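Local structure of probable transcriptional regulator, LysR family protein (Rhodococcus sp., 2QL3) at residues H117-C122 with P129-R134. The protein is probably a DNA-binding transcription regulator of the LysR family, represented here by its C-terminal substrate-binding domain. Sequence-based numbering, arbitrary orientation.
Sequences HAMDVC and PRVAYR. With PO4 (phosphate ion), chain M.
Met-119, present as selenomethionine, meets Pro-129 and Val-131 with the end of its bent side chain. Its CG stands anti to the carbonyl carbon (chi1 -67°), and the bend at chi2 (-44°) brings the selenium to the pyrrolidine ring. There SE of Met-119 lies 3.8 Å from CG of Pro-129 and 3.9 Å from CD of Pro-129, so it meets the ring at its CG-CD bond. Beyond the selenium, the extended last torsion carries CE of Met-119 to 4.4 Å from CG2 of Val-131, a looser apolar contact. The same methyl comes obliquely to the margin of contact with the guanidinium, CE of Met-119 lying 4.5 Å from NH1 of Arg-134, while NH2 of Arg-134 forms a salt bridge with Asp-110. These side chains lie in a beta-alpha-beta unit of the LysR substrate-binding domain: helix 114-125 links the parallel strands 106-109 and 131-135, and Met-119, Val-131 and Arg-134 all touch Leu-108 of the first strand. One turn along the helix, Cys-122 meets the proline ring too, its CB 3.9 Å from CD of Pro-129 and its SG 4.1 Å from both CD and CG of Pro-129. With CG and CD gone, as in an alanine here, the selenium and the cysteine side chain would probably lose the surface they share, opening a gap between the helix and the chain entering the strand. Just past the proline, a phosphate ion, probably from the crystallisation liquor, accepts a nearly straight hydrogen bond from the backbone: N of Val-131 is 2.8 Å from phosphate O4, with an N-H...O angle of 167°.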
ATOM      1  N   HIS A 117      -4.443 -18.154  -0.131  1.00 33.21           N
ATOM      2  CA  HIS A 117      -3.421 -18.699  -1.050  1.00 31.57           C
ATOM      3  C   HIS A 117      -2.129 -19.034  -0.244  1.00 31.13           C
ATOM      4  O   HIS A 117      -1.549 -20.125  -0.377  1.00 29.85           O
ATOM      5  CB  HIS A 117      -3.093 -17.691  -2.188  1.00 32.17           C
ATOM      6  CG  HIS A 117      -2.030 -18.187  -3.118  1.00 31.71           C
ATOM      7  ND1 HIS A 117      -0.721 -17.736  -3.065  1.00 30.28           N
ATOM      8  CD2 HIS A 117      -2.052 -19.177  -4.045  1.00 28.71           C
ATOM      9  CE1 HIS A 117       0.008 -18.408  -3.936  1.00 29.26           C
ATOM     10  NE2 HIS A 117      -0.777 -19.283  -4.553  1.00 29.41           N
ATOM     11  N   ALA A 118      -1.714 -18.077   0.598  1.00 31.04           N
ATOM     12  CA  ALA A 118      -0.465 -18.160   1.323  1.00 31.51           C
ATOM     13  C   ALA A 118      -0.571 -19.297   2.351  1.00 31.13           C
ATOM     14  O   ALA A 118       0.325 -20.102   2.414  1.00 30.23           O
ATOM     15  CB  ALA A 118      -0.091 -16.817   1.999  1.00 29.98           C
HETATM   16  N   MSE A 119      -1.673 -19.368   3.110  1.00 32.95           N
HETATM   17  CA  MSE A 119      -1.879 -20.494   4.072  1.00 33.79           C
HETATM   18  C   MSE A 119      -1.940 -21.823   3.342  1.00 34.06           C
HETATM   19  O   MSE A 119      -1.510 -22.853   3.882  1.00 33.03           O
HETATM   20  CB  MSE A 119      -3.180 -20.352   4.869  1.00 35.40           C
HETATM   21  CG  MSE A 119      -3.255 -19.219   5.846  1.00 38.06           C
HETATM   22 SE   MSE A 119      -1.635 -18.977   6.925  0.80 46.80          SE
HETATM   23  CE  MSE A 119      -2.385 -17.673   8.213  1.00 43.22           C
ATOM     24  N   ASP A 120      -2.477 -21.795   2.111  1.00 34.38           N
ATOM     25  CA  ASP A 120      -2.577 -23.001   1.254  1.00 34.65           C
ATOM     26  C   ASP A 120      -1.209 -23.496   0.841  1.00 33.35           C
ATOM     27  O   ASP A 120      -0.948 -24.678   0.914  1.00 33.13           O
ATOM     28  CB  ASP A 120      -3.469 -22.800  -0.024  1.00 36.43           C
ATOM     29  CG  ASP A 120      -5.003 -22.678   0.285  1.00 37.18           C
ATOM     30  OD1 ASP A 120      -5.443 -22.943   1.414  1.00 37.74           O
ATOM     31  OD2 ASP A 120      -5.776 -22.297  -0.630  1.00 36.80           O
ATOM     32  N   VAL A 121      -0.317 -22.595   0.440  1.00 33.23           N
ATOM     33  CA  VAL A 121       1.027 -23.021   0.034  1.00 33.47           C
ATOM     34  C   VAL A 121       1.970 -23.474   1.164  1.00 32.56           C
ATOM     35  O   VAL A 121       2.775 -24.379   0.976  1.00 33.25           O
ATOM     36  CB  VAL A 121       1.674 -22.082  -1.049  1.00 33.53           C
ATOM     37  CG1 VAL A 121       0.702 -20.968  -1.493  1.00 36.15           C
ATOM     38  CG2 VAL A 121       3.057 -21.570  -0.678  1.00 33.06           C
ATOM     39  N   CYS A 122       1.858 -22.864   2.348  1.00 31.80           N
ATOM     40  CA  CYS A 122       2.540 -23.429   3.529  1.00 30.11           C
ATOM     41  C   CYS A 122       1.970 -24.790   3.857  1.00 29.92           C
ATOM     42  O   CYS A 122       2.713 -25.739   4.126  1.00 29.75           O
ATOM     43  CB  CYS A 122       2.408 -22.525   4.741  1.00 28.39           C
ATOM     44  SG  CYS A 122       3.277 -20.917   4.553  1.00 29.85           S
ATOM     45  N   PRO A 129       2.281 -21.496   9.368  1.00 30.69           N
ATOM     46  CA  PRO A 129       3.385 -20.579   9.716  1.00 29.79           C
ATOM     47  C   PRO A 129       3.165 -19.874  11.060  1.00 29.34           C
ATOM     48  O   PRO A 129       1.990 -19.653  11.461  1.00 28.95           O
ATOM     49  CB  PRO A 129       3.346 -19.558   8.606  1.00 27.67           C
ATOM     50  CG  PRO A 129       1.873 -19.529   8.195  1.00 30.25           C
ATOM     51  CD  PRO A 129       1.454 -20.993   8.253  1.00 30.67           C
ATOM     52  N   ARG A 130       4.283 -19.522  11.694  1.00 29.30           N
ATOM     53  CA  ARG A 130       4.318 -18.668  12.900  1.00 30.68           C
ATOM     54  C   ARG A 130       4.268 -17.203  12.450  1.00 29.53           C
ATOM     55  O   ARG A 130       5.295 -16.648  12.073  1.00 28.78           O
ATOM     56  CB  ARG A 130       5.621 -18.861  13.701  1.00 30.68           C
ATOM     57  CG  ARG A 130       6.073 -20.350  14.019  1.00 33.50           C
ATOM     58  CD  ARG A 130       7.449 -20.409  14.752  1.00 33.57           C
ATOM     59  NE  ARG A 130       7.547 -19.366  15.785  1.00 46.61           N
ATOM     60  CZ  ARG A 130       8.340 -18.275  15.758  1.00 50.20           C
ATOM     61  NH1 ARG A 130       9.200 -18.046  14.761  1.00 51.19           N
ATOM     62  NH2 ARG A 130       8.287 -17.395  16.758  1.00 50.73           N
ATOM     63  N   VAL A 131       3.082 -16.601  12.506  1.00 28.90           N
ATOM     64  CA  VAL A 131       2.862 -15.252  11.999  1.00 28.54           C
ATOM     65  C   VAL A 131       3.152 -14.287  13.152  1.00 29.09           C
ATOM     66  O   VAL A 131       2.451 -14.257  14.197  1.00 29.70           O
ATOM     67  CB  VAL A 131       1.451 -15.080  11.400  1.00 28.84           C
ATOM     68  CG1 VAL A 131       1.263 -13.677  10.807  1.00 27.75           C
ATOM     69  CG2 VAL A 131       1.206 -16.138  10.325  1.00 29.00           C
ATOM     70  N   ALA A 132       4.275 -13.607  12.999  1.00 28.00           N
ATOM     71  CA  ALA A 132       4.729 -12.541  13.906  1.00 28.08           C
ATOM     72  C   ALA A 132       4.006 -11.219  13.622  1.00 28.79           C
ATOM     73  O   ALA A 132       3.763 -10.412  14.551  1.00 31.01           O
ATOM     74  CB  ALA A 132       6.235 -12.354  13.754  1.00 27.91           C
ATOM     75  N   TYR A 133       3.672 -10.971  12.358  1.00 28.08           N
ATOM     76  CA  TYR A 133       3.032  -9.721  11.973  1.00 27.36           C
ATOM     77  C   TYR A 133       2.102  -9.957  10.789  1.00 28.05           C
ATOM     78  O   TYR A 133       2.405 -10.742   9.914  1.00 26.56           O
ATOM     79  CB  TYR A 133       4.061  -8.606  11.626  1.00 28.02           C
ATOM     80  CG  TYR A 133       4.995  -8.277  12.756  1.00 27.65           C
ATOM     81  CD1 TYR A 133       4.579  -7.456  13.811  1.00 28.79           C
ATOM     82  CD2 TYR A 133       6.287  -8.846  12.808  1.00 28.68           C
ATOM     83  CE1 TYR A 133       5.435  -7.185  14.916  1.00 28.91           C
ATOM     84  CE2 TYR A 133       7.165  -8.585  13.904  1.00 28.86           C
ATOM     85  CZ  TYR A 133       6.711  -7.732  14.941  1.00 30.33           C
ATOM     86  OH  TYR A 133       7.519  -7.438  16.009  1.00 31.54           O
ATOM     87  N   ARG A 134       0.980  -9.249  10.784  1.00 28.54           N
ATOM     88  CA  ARG A 134      -0.027  -9.359   9.759  1.00 30.73           C
ATOM     89  C   ARG A 134      -0.333  -7.937   9.290  1.00 29.61           C
ATOM     90  O   ARG A 134      -0.268  -6.970  10.094  1.00 27.93           O
ATOM     91  CB  ARG A 134      -1.249 -10.067  10.388  1.00 30.32           C
ATOM     92  CG  ARG A 134      -2.467 -10.122   9.568  1.00 36.37           C
ATOM     93  CD  ARG A 134      -3.621 -10.747  10.415  1.00 37.10           C
ATOM     94  NE  ARG A 134      -3.249 -12.060  10.975  1.00 45.39           N
ATOM     95  CZ  ARG A 134      -3.597 -13.256  10.473  1.00 48.03           C
ATOM     96  NH1 ARG A 134      -3.181 -14.360  11.099  1.00 46.94           N
ATOM     97  NH2 ARG A 134      -4.359 -13.360   9.368  1.00 47.14           N
TER
HETATM   98  P   PO4 M1615       0.169 -17.727  14.884  1.00 72.70           P
HETATM   99  O1  PO4 M1615      -1.080 -18.609  14.890  1.00 72.84           O
HETATM  100  O2  PO4 M1615      -0.269 -16.329  14.493  1.00 73.69           O
HETATM  101  O3  PO4 M1615       0.859 -17.723  16.250  1.00 71.71           O
HETATM  102  O4  PO4 M1615       1.189 -18.196  13.871  1.00 71.31           O